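Local coordinates for protein propionate kinase (Francisella tularensis subsp. tularensis, PDB 3KHY) that probably catalyses the reversible transfer of phosphate from ATP to a short carboxylic acid such as acetate or propionate, giving an acyl phosphate and ADP, at residues Ser2-Leu7 against Lys78-Gly83; Tyr152-Ala157 against Asn167-Gly172; Phe343-Gln348 against Thr355-Lys360. All coordinates share one frame; numbering follows the deposited sequence.

Contact 1: residues Ser2-Leu7 against Lys78-Gly83; sequences SEILVL and KIVAIG
Glu-3 and Ile-79 open a parallel pairing between strands 3-9 and 79-86, neighbours at the heart of the N-terminal mixed sheet, in a kinase of the actin-like ATPase superfamily. Five backbone hydrogen bonds join them, but the register slips once. Glu-3 O takes Val-80 N at 2.8 Å, whereas the next amide of strand 3-9, Leu-5 N, reaches past Val-80 to Ala-81 O. The extra residue is a beta bulge, and Val-80 bends there with phi -108° and psi -18°. Regular pairing resumes at Leu-5 with Ile-82. Gly-83 then bonds Leu-5 O through N and Leu-7 N through O; a side chain here would point to the face of Ile-4 and Val-6.

Ile-4 fills the face beside the bulge. Its CB is 4.2 Å from Ala-81 O, and CG2 rests 3.7 Å from that oxygen and looks on to Gly-83 N. CG1 lies beside the backbone N, and chi2 of -87° swings CD1 to the bulge, 3.9 Å from Val-80 CG1 and equally close to Ala-81 CB. A branched, flexible-tipped residue thus spans three positions of the partner strand. Thr-380 of helix 372-382 packs on the same side.

On the opposite face, Leu-5 and Leu-7 meet Ile-82, with Leu-7 CD1 3.8 Å from Ile-82 CG2. Helix 118-131 supplies Cys-128 against both Leu-7 and Ile-82. At the N-terminal end of the pairing the extended Lys-78 chain crosses Glu-3 with its methylenes, CD lying 3.4 Å from OE2. The charges stay apart: Lys-78 NZ is 4.5 Å from Glu-3 OE2.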
loop_
_atom_site.group_PDB
_atom_site.type_symbol
_atom_site.label_atom_id
_atom_site.label_comp_id
_atom_site.label_asym_id
_atom_site.label_seq_id
_atom_site.Cartn_x
_atom_site.Cartn_y
_atom_site.Cartn_z
ATOM N N SER A 2 -11.698 23.050 -37.229
ATOM C CA SER A 2 -10.434 23.390 -36.584
ATOM C C SER A 2 -9.762 22.156 -35.978
ATOM O O SER A 2 -10.416 21.148 -35.698
ATOM C CB SER A 2 -10.649 24.455 -35.509
ATOM O OG SER A 2 -11.457 23.958 -34.462
ATOM N N GLU A 3 -8.452 22.251 -35.778
ATOM C CA GLU A 3 -7.667 21.133 -35.283
ATOM C C GLU A 3 -6.748 21.541 -34.135
ATOM O O GLU A 3 -6.298 22.683 -34.056
ATOM C CB GLU A 3 -6.860 20.513 -36.428
ATOM C CG GLU A 3 -7.740 19.942 -37.547
ATOM C CD GLU A 3 -6.951 19.533 -38.781
ATOM O OE1 GLU A 3 -5.708 19.441 -38.697
ATOM O OE2 GLU A 3 -7.576 19.304 -39.839
ATOM N N ILE A 4 -6.478 20.593 -33.245
ATOM C CA ILE A 4 -5.580 20.809 -32.117
ATOM C C ILE A 4 -4.387 19.873 -32.269
ATOM O O ILE A 4 -4.551 18.682 -32.582
ATOM C CB ILE A 4 -6.270 20.467 -30.791
ATOM C CG1 ILE A 4 -7.542 21.298 -30.605
ATOM C CG2 ILE A 4 -5.311 20.669 -29.625
ATOM C CD1 ILE A 4 -7.302 22.636 -29.960
ATOM N N LEU A 5 -3.190 20.406 -32.064
ATOM C CA LEU A 5 -1.986 19.595 -32.096
ATOM C C LEU A 5 -1.714 19.147 -30.673
ATOM O O LEU A 5 -1.551 19.977 -29.791
ATOM C CB LEU A 5 -0.796 20.407 -32.617
ATOM C CG LEU A 5 0.526 19.646 -32.642
ATOM C CD1 LEU A 5 0.403 18.415 -33.530
ATOM C CD2 LEU A 5 1.659 20.542 -33.109
ATOM N N VAL A 6 -1.671 17.838 -30.450
ATOM C CA VAL A 6 -1.493 17.295 -29.103
ATOM C C VAL A 6 -0.105 16.690 -28.954
ATOM O O VAL A 6 0.309 15.862 -29.770
ATOM C CB VAL A 6 -2.565 16.233 -28.784
ATOM C CG1 VAL A 6 -2.335 15.629 -27.397
ATOM C CG2 VAL A 6 -3.943 16.847 -28.862
ATOM N N LEU A 7 0.630 17.117 -27.928
ATOM C CA LEU A 7 2.018 16.693 -27.784
ATOM C C LEU A 7 2.320 16.063 -26.445
ATOM O O LEU A 7 1.803 16.481 -25.410
ATOM C CB LEU A 7 2.970 17.884 -27.953
ATOM C CG LEU A 7 2.890 18.670 -29.254
ATOM C CD1 LEU A 7 3.824 19.872 -29.154
ATOM C CD2 LEU A 7 3.252 17.775 -30.460
ATOM N N LYS A 78 -5.137 24.887 -40.287
ATOM C CA LYS A 78 -6.342 24.484 -39.574
ATOM C C LYS A 78 -6.132 24.393 -38.063
ATOM O O LYS A 78 -7.091 24.258 -37.302
ATOM C CB LYS A 78 -6.863 23.147 -40.114
ATOM C CG LYS A 78 -7.342 23.208 -41.557
ATOM C CD LYS A 78 -7.915 21.873 -42.008
ATOM C CE LYS A 78 -8.344 21.928 -43.470
ATOM N NZ LYS A 78 -8.958 20.654 -43.931
ATOM N N ILE A 79 -4.879 24.471 -37.630
ATOM C CA ILE A 79 -4.565 24.295 -36.216
ATOM C C ILE A 79 -4.852 25.562 -35.425
ATOM O O ILE A 79 -4.383 26.637 -35.784
ATOM C CB ILE A 79 -3.102 23.866 -36.009
ATOM C CG1 ILE A 79 -2.879 22.478 -36.608
ATOM C CG2 ILE A 79 -2.750 23.865 -34.524
ATOM C CD1 ILE A 79 -1.435 22.051 -36.640
ATOM N N VAL A 80 -5.619 25.429 -34.345
ATOM C CA VAL A 80 -6.027 26.588 -33.551
ATOM C C VAL A 80 -5.320 26.664 -32.202
ATOM O O VAL A 80 -5.299 27.715 -31.569
ATOM C CB VAL A 80 -7.556 26.618 -33.340
ATOM C CG1 VAL A 80 -8.005 25.413 -32.550
ATOM C CG2 VAL A 80 -7.976 27.898 -32.641
ATOM N N ALA A 81 -4.744 25.554 -31.753
ATOM C CA ALA A 81 -4.011 25.555 -30.490
ATOM C C ALA A 81 -3.155 24.306 -30.324
ATOM O O ALA A 81 -3.291 23.343 -31.084
ATOM C CB ALA A 81 -4.966 25.706 -29.315
ATOM N N ILE A 82 -2.272 24.340 -29.329
ATOM C CA ILE A 82 -1.417 23.204 -28.992
ATOM C C ILE A 82 -1.662 22.759 -27.549
ATOM O O ILE A 82 -1.603 23.571 -26.621
ATOM C CB ILE A 82 0.069 23.564 -29.154
ATOM C CG1 ILE A 82 0.345 24.059 -30.575
ATOM C CG2 ILE A 82 0.958 22.374 -28.819
ATOM C CD1 ILE A 82 1.731 24.630 -30.750
ATOM N N GLY A 83 -1.947 21.473 -27.359
ATOM C CA GLY A 83 -2.129 20.926 -26.024
ATOM C C GLY A 83 -0.965 20.039 -25.628
ATOM O O GLY A 83 -0.588 19.142 -26.381
#

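Contact 2: residues Tyr152-Ala157 against Asn167-Gly172; sequences YIAEYA and NIRKYG
Ala-154 and Lys-170 bring their CA atoms within 4.9 Å where helix 151-154 runs out into a loop. Their one direct backbone bond is nearly straight: Lys-170 N gives its proton to Ala-154 O, 2.9 Å away at 163°. Two residues after Ala-154 and two before Lys-170, water 3 bridges the backbones, accepting from Tyr-156 N at 2.8 Å and donating to Ile-168 O.

The Tyr-156 ring approaches the Arg-169/Lys-170 peptide obliquely, its CE2 3.5 Å from Arg-169 C, while Ile-168 CG2 stands at its edge; a large flat ring can reach both. Arg-169 bends at chi3 (-70°), which turns NE; its NH2 lies 3.8 Å from Ala-154 CB, whose small methyl lets the guanidinium come close. Its charge meets Glu-155 through water 2, which lies in the guanidinium plane, accepts from NH1 and donates to OE2. CG of Arg-169 sits over one face of the Tyr-171 ring, toward its rim.

Lys-170 NZ hydrogen-bonds Thr-218 O, on strand 214-218, and donates to water 1, which donates to Ile-153 O. Helix 160-164 packs on Glu-155 through Thr-163 and His-164, and the second subunit reaches Tyr-156 and Ile-168 with its Asp-238 and Tyr-244.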
loop_
_atom_site.group_PDB
_atom_site.type_symbol
_atom_site.label_atom_id
_atom_site.label_comp_id
_atom_site.label_asym_id
_atom_site.label_seq_id
_atom_site.Cartn_x
_atom_site.Cartn_y
_atom_site.Cartn_z
ATOM N N TYR A 152 -7.484 13.532 4.167
ATOM C CA TYR A 152 -7.394 12.314 4.975
ATOM C C TYR A 152 -7.181 11.070 4.105
ATOM O O TYR A 152 -6.859 9.995 4.610
ATOM C CB TYR A 152 -8.611 12.136 5.900
ATOM C CG TYR A 152 -9.891 11.702 5.218
ATOM C CD1 TYR A 152 -10.255 10.359 5.162
ATOM C CD2 TYR A 152 -10.748 12.637 4.648
ATOM C CE1 TYR A 152 -11.437 9.955 4.537
ATOM C CE2 TYR A 152 -11.925 12.246 4.029
ATOM C CZ TYR A 152 -12.264 10.912 3.974
ATOM O OH TYR A 152 -13.438 10.542 3.348
ATOM N N ILE A 153 -7.360 11.223 2.803
ATOM C CA ILE A 153 -7.115 10.123 1.869
ATOM C C ILE A 153 -5.756 10.291 1.172
ATOM O O ILE A 153 -5.004 9.333 1.039
ATOM C CB ILE A 153 -8.238 10.011 0.821
ATOM C CG1 ILE A 153 -9.506 9.468 1.484
ATOM C CG2 ILE A 153 -7.808 9.076 -0.326
ATOM C CD1 ILE A 153 -10.753 9.498 0.606
ATOM N N ALA A 154 -5.437 11.522 0.775
ATOM C CA ALA A 154 -4.225 11.803 -0.002
ATOM C C ALA A 154 -2.947 11.856 0.834
ATOM O O ALA A 154 -1.879 11.475 0.358
ATOM C CB ALA A 154 -4.388 13.102 -0.779
ATOM N N GLU A 155 -3.045 12.349 2.067
ATOM C CA GLU A 155 -1.865 12.468 2.922
ATOM C C GLU A 155 -1.357 11.121 3.437
ATOM O O GLU A 155 -2.134 10.226 3.747
ATOM C CB GLU A 155 -2.135 13.420 4.100
ATOM C CG GLU A 155 -2.222 14.892 3.696
ATOM C CD GLU A 155 -2.387 15.836 4.886
ATOM O OE1 GLU A 155 -2.130 15.427 6.049
ATOM O OE2 GLU A 155 -2.777 16.994 4.652
ATOM N N TYR A 156 -0.043 10.980 3.524
ATOM C CA TYR A 156 0.543 9.834 4.214
ATOM C C TYR A 156 0.654 10.127 5.715
ATOM O O TYR A 156 0.527 11.274 6.135
ATOM C CB TYR A 156 1.921 9.526 3.639
ATOM C CG TYR A 156 1.885 9.136 2.172
ATOM C CD1 TYR A 156 1.137 8.045 1.740
ATOM C CD2 TYR A 156 2.609 9.856 1.223
ATOM C CE1 TYR A 156 1.113 7.681 0.397
ATOM C CE2 TYR A 156 2.598 9.497 -0.108
ATOM C CZ TYR A 156 1.845 8.417 -0.520
ATOM O OH TYR A 156 1.827 8.070 -1.857
ATOM N N ALA A 157 0.888 9.089 6.517
ATOM C CA ALA A 157 1.065 9.254 7.957
ATOM C C ALA A 157 2.540 9.463 8.281
ATOM O O ALA A 157 3.228 8.562 8.785
ATOM C CB ALA A 157 0.514 8.048 8.700
ATOM N N ASN A 167 5.802 18.767 0.260
ATOM C CA ASN A 167 4.764 18.374 -0.688
ATOM C C ASN A 167 4.699 16.868 -0.952
ATOM O O ASN A 167 4.315 16.438 -2.042
ATOM C CB ASN A 167 4.970 19.128 -2.003
ATOM C CG ASN A 167 5.006 20.635 -1.798
ATOM O OD1 ASN A 167 4.067 21.217 -1.255
ATOM N ND2 ASN A 167 6.097 21.266 -2.212
ATOM N N ILE A 168 5.094 16.073 0.038
ATOM C CA ILE A 168 5.041 14.628 -0.099
ATOM C C ILE A 168 3.659 14.138 0.302
ATOM O O ILE A 168 3.257 14.263 1.467
ATOM C CB ILE A 168 6.119 13.926 0.752
ATOM C CG1 ILE A 168 7.509 14.407 0.330
ATOM C CG2 ILE A 168 6.001 12.411 0.627
ATOM C CD1 ILE A 168 8.621 13.962 1.263
ATOM N N ARG A 169 2.943 13.593 -0.675
ATOM C CA ARG A 169 1.575 13.077 -0.495
ATOM C C ARG A 169 1.245 12.257 -1.739
ATOM O O ARG A 169 2.017 12.233 -2.697
ATOM C CB ARG A 169 0.561 14.225 -0.381
ATOM C CG ARG A 169 0.515 15.071 -1.661
ATOM C CD ARG A 169 -0.159 16.431 -1.514
ATOM N NE ARG A 169 -1.606 16.368 -1.312
ATOM C CZ ARG A 169 -2.227 16.796 -0.212
ATOM N NH1 ARG A 169 -1.511 17.305 0.785
ATOM N NH2 ARG A 169 -3.561 16.714 -0.101
ATOM N N LYS A 170 0.102 11.583 -1.719
ATOM C CA LYS A 170 -0.374 10.894 -2.900
ATOM C C LYS A 170 -0.911 11.906 -3.916
ATOM O O LYS A 170 -1.751 12.742 -3.569
ATOM C CB LYS A 170 -1.487 9.921 -2.512
ATOM C CG LYS A 170 -2.157 9.250 -3.726
ATOM C CD LYS A 170 -3.220 8.267 -3.265
ATOM C CE LYS A 170 -2.553 6.946 -2.903
ATOM N NZ LYS A 170 -3.518 5.866 -2.698
ATOM N N TYR A 171 -0.414 11.837 -5.152
ATOM C CA TYR A 171 -0.971 12.612 -6.271
ATOM C C TYR A 171 -1.694 11.731 -7.286
ATOM O O TYR A 171 -2.620 12.183 -7.954
ATOM C CB TYR A 171 0.132 13.387 -7.010
ATOM C CG TYR A 171 0.766 14.445 -6.155
ATOM C CD1 TYR A 171 0.167 15.684 -5.998
ATOM C CD2 TYR A 171 1.952 14.200 -5.480
ATOM C CE1 TYR A 171 0.735 16.664 -5.184
ATOM C CE2 TYR A 171 2.527 15.172 -4.676
ATOM C CZ TYR A 171 1.915 16.400 -4.533
ATOM O OH TYR A 171 2.489 17.367 -3.722
ATOM N N GLY A 172 -1.255 10.487 -7.425
ATOM C CA GLY A 172 -1.805 9.612 -8.449
ATOM C C GLY A 172 -1.346 10.027 -9.838
ATOM O O GLY A 172 -0.559 10.972 -9.975
HETATM O O HOH W 1 -5.453 6.398 -0.126
HETATM O O HOH W 2 -3.534 18.107 2.522
HETATM O O HOH W 3 1.629 13.185 3.344
#

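Contact 3: residues Phe343-Gln348 against Thr355-Lys360; sequences FMIDHQ and TFINSK
Met-344 and Asp-346 hold segment 355-360 by two backbone hydrogen bonds that flank Ile-345 and Asn-358, an isolated beta bridge just ahead of a helix N-cap. Ser-359 N donates to Met-344 O at 2.8 Å, coming in above the carbonyl plane. Asp-346 N points almost exactly at Ile-357 O, with an angle of 178° at the hydrogen. The bridge closes the short loop that carries helix 347-351.

Side chains gather round these bonds. Ile-345 lays CG1 3.4 Å from Ile-357 O, and its CD1 meets Ile-357 CD1 at 4.2 Å, continuing the apolar contacts these two isoleucines make with Ile-335 and Ile-365. CG2 of Ile-345 lies 3.5 Å above one face of the His-347 ring, toward its rim. Asp-346 CB rests 3.7 Å from Asn-358 O. Ser-359 OG lies near Met-344 too, but it was modelled in two positions and its bond to Met-344 O is weak and unsettled. Met-344, present as selenomethionine, turns its end away from the partner segment, as an exposed, flexible chain can.

A second shell fixes the parts. Asp-346 has CG anti to its backbone N (chi1 177°), and OD1 accepts from Lys-349 N in the first turn of helix 347-351; a short acidic side chain is well suited to this N-cap role. Further out, Ile-335 of helix 328-337 packs on Ile-345, while Ile-365 and Val-367 of strand 365-367 pack on Ile-357, joining the loop to the five-stranded sheet.

Asn-358 uses both ends of its amide. OD1 accepts from Ile-365 N and lies in the plane of the Phe-356 ring, at its edge, and ND2 donates to Ser-359 O at 3.1 Å.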
loop_
_atom_site.group_PDB
_atom_site.type_symbol
_atom_site.label_atom_id
_atom_site.label_comp_id
_atom_site.label_asym_id
_atom_site.label_seq_id
_atom_site.Cartn_x
_atom_site.Cartn_y
_atom_site.Cartn_z
ATOM N N PHE A 343 -19.623 -9.809 -8.380
ATOM C CA PHE A 343 -19.218 -9.605 -9.772
ATOM C C PHE A 343 -19.198 -10.942 -10.495
ATOM O O PHE A 343 -18.666 -11.930 -9.981
ATOM C CB PHE A 343 -17.808 -8.984 -9.865
ATOM C CG PHE A 343 -17.714 -7.581 -9.313
ATOM C CD1 PHE A 343 -17.445 -7.366 -7.971
ATOM C CD2 PHE A 343 -17.883 -6.482 -10.144
ATOM C CE1 PHE A 343 -17.352 -6.073 -7.453
ATOM C CE2 PHE A 343 -17.805 -5.187 -9.637
ATOM C CZ PHE A 343 -17.532 -4.984 -8.291
HETATM N N MSE A 344 -19.759 -10.973 -11.700
HETATM C CA MSE A 344 -19.773 -12.192 -12.512
HETATM C C MSE A 344 -19.686 -11.806 -13.964
HETATM O O MSE A 344 -20.435 -10.940 -14.422
HETATM C CB MSE A 344 -21.071 -12.973 -12.308
HETATM C CG MSE A 344 -21.323 -13.382 -10.862
HETATM SE SE MSE A 344 -20.149 -14.857 -10.344
HETATM C CE MSE A 344 -20.395 -15.998 -11.917
ATOM N N ILE A 345 -18.811 -12.481 -14.699
ATOM C CA ILE A 345 -18.570 -12.127 -16.085
ATOM C C ILE A 345 -19.446 -12.961 -17.005
ATOM O O ILE A 345 -19.836 -14.075 -16.653
ATOM C CB ILE A 345 -17.087 -12.337 -16.438
ATOM C CG1 ILE A 345 -16.586 -11.207 -17.350
ATOM C CG2 ILE A 345 -16.859 -13.739 -17.008
ATOM C CD1 ILE A 345 -15.093 -11.133 -17.460
ATOM N N ASP A 346 -19.784 -12.406 -18.168
ATOM C CA ASP A 346 -20.425 -13.174 -19.236
ATOM C C ASP A 346 -19.350 -13.468 -20.273
ATOM O O ASP A 346 -18.758 -12.548 -20.850
ATOM C CB ASP A 346 -21.568 -12.382 -19.878
ATOM C CG ASP A 346 -22.214 -13.130 -21.041
ATOM O OD1 ASP A 346 -21.578 -13.243 -22.114
ATOM O OD2 ASP A 346 -23.357 -13.611 -20.881
ATOM N N HIS A 347 -19.080 -14.745 -20.509
ATOM C CA HIS A 347 -17.916 -15.099 -21.312
ATOM C C HIS A 347 -17.971 -14.638 -22.768
ATOM O O HIS A 347 -16.978 -14.152 -23.296
ATOM C CB HIS A 347 -17.597 -16.591 -21.183
ATOM C CG HIS A 347 -17.138 -16.970 -19.808
ATOM N ND1 HIS A 347 -15.953 -16.515 -19.273
ATOM C CD2 HIS A 347 -17.720 -17.726 -18.845
ATOM C CE1 HIS A 347 -15.815 -16.988 -18.045
ATOM N NE2 HIS A 347 -16.873 -17.726 -17.761
ATOM N N GLN A 348 -19.128 -14.769 -23.411
ATOM C CA GLN A 348 -19.234 -14.386 -24.815
ATOM C C GLN A 348 -19.132 -12.855 -24.970
ATOM O O GLN A 348 -18.461 -12.356 -25.870
ATOM C CB GLN A 348 -20.511 -14.982 -25.444
ATOM C CG GLN A 348 -20.780 -14.587 -26.897
ATOM C CD GLN A 348 -19.794 -15.201 -27.893
ATOM O OE1 GLN A 348 -19.102 -16.177 -27.586
ATOM N NE2 GLN A 348 -19.737 -14.629 -29.100
ATOM N N THR A 355 -19.357 -3.357 -24.513
ATOM C CA THR A 355 -19.518 -2.250 -23.573
ATOM C C THR A 355 -19.838 -2.778 -22.189
ATOM O O THR A 355 -19.235 -2.345 -21.211
ATOM C CB THR A 355 -20.594 -1.277 -24.055
ATOM O OG1 THR A 355 -20.174 -0.749 -25.312
ATOM C CG2 THR A 355 -20.786 -0.119 -23.052
ATOM N N PHE A 356 -20.774 -3.723 -22.110
ATOM C CA PHE A 356 -21.028 -4.422 -20.850
ATOM C C PHE A 356 -20.583 -5.883 -20.959
ATOM O O PHE A 356 -20.919 -6.561 -21.933
ATOM C CB PHE A 356 -22.510 -4.366 -20.494
ATOM C CG PHE A 356 -22.978 -3.005 -20.051
ATOM C CD1 PHE A 356 -23.440 -2.080 -20.972
ATOM C CD2 PHE A 356 -22.951 -2.654 -18.711
ATOM C CE1 PHE A 356 -23.873 -0.819 -20.566
ATOM C CE2 PHE A 356 -23.394 -1.389 -18.293
ATOM C CZ PHE A 356 -23.849 -0.479 -19.217
ATOM N N ILE A 357 -19.830 -6.373 -19.976
ATOM C CA ILE A 357 -19.364 -7.770 -20.012
ATOM C C ILE A 357 -19.774 -8.586 -18.788
ATOM O O ILE A 357 -19.311 -9.713 -18.606
ATOM C CB ILE A 357 -17.834 -7.876 -20.192
ATOM C CG1 ILE A 357 -17.102 -7.199 -19.025
ATOM C CG2 ILE A 357 -17.418 -7.267 -21.533
ATOM C CD1 ILE A 357 -15.556 -7.270 -19.127
ATOM N N ASN A 358 -20.642 -8.020 -17.956
ATOM C CA ASN A 358 -21.137 -8.734 -16.788
ATOM C C ASN A 358 -22.289 -9.643 -17.141
ATOM O O ASN A 358 -22.993 -9.431 -18.132
ATOM C CB ASN A 358 -21.619 -7.755 -15.708
ATOM C CG ASN A 358 -22.603 -6.741 -16.248
ATOM O OD1 ASN A 358 -22.213 -5.780 -16.909
ATOM N ND2 ASN A 358 -23.889 -6.949 -15.972
ATOM N N SER A 359 -22.494 -10.672 -16.336
ATOM C CA SER A 359 -23.657 -11.527 -16.527
ATOM C C SER A 359 -24.855 -10.926 -15.795
ATOM O O SER A 359 -24.789 -9.812 -15.275
ATOM C CB SER A 359 -23.384 -12.943 -16.016
ATOM O OG SER A 359 -23.244 -12.950 -14.606
ATOM N N LYS A 360 -25.945 -11.682 -15.753
ATOM C CA LYS A 360 -27.194 -11.225 -15.170
ATOM C C LYS A 360 -27.123 -10.846 -13.683
ATOM O O LYS A 360 -27.633 -9.809 -13.268
ATOM C CB LYS A 360 -28.256 -12.313 -15.372
ATOM C CG LYS A 360 -29.583 -12.045 -14.687
ATOM C CD LYS A 360 -30.535 -13.221 -14.895
ATOM C CE LYS A 360 -31.725 -12.833 -15.751
ATOM N NZ LYS A 360 -32.560 -11.778 -15.107
#

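How the contacts relate
From the N terminus the chain first leaves strand 3-9, runs through strands 14-20, 25-33, 41-45 and 49-53 on one side of the sheet and helix 59-72, and returns beside its start, so contact 1 closes a long loop. Contact 2 follows, closing a short loop around helix 160-164 and lying against the second subunit. Contact 3 comes last, closing another short loop round helix 347-351 at the surface, beside the five-stranded sheet. The three lie in series, without nesting, crossing or touching: nearest atoms are about 17 Å apart for contacts 1 and 2, and about 18 Å for contacts 2 and 3. One long-range pairing joins two central strands, while two local ones close loops.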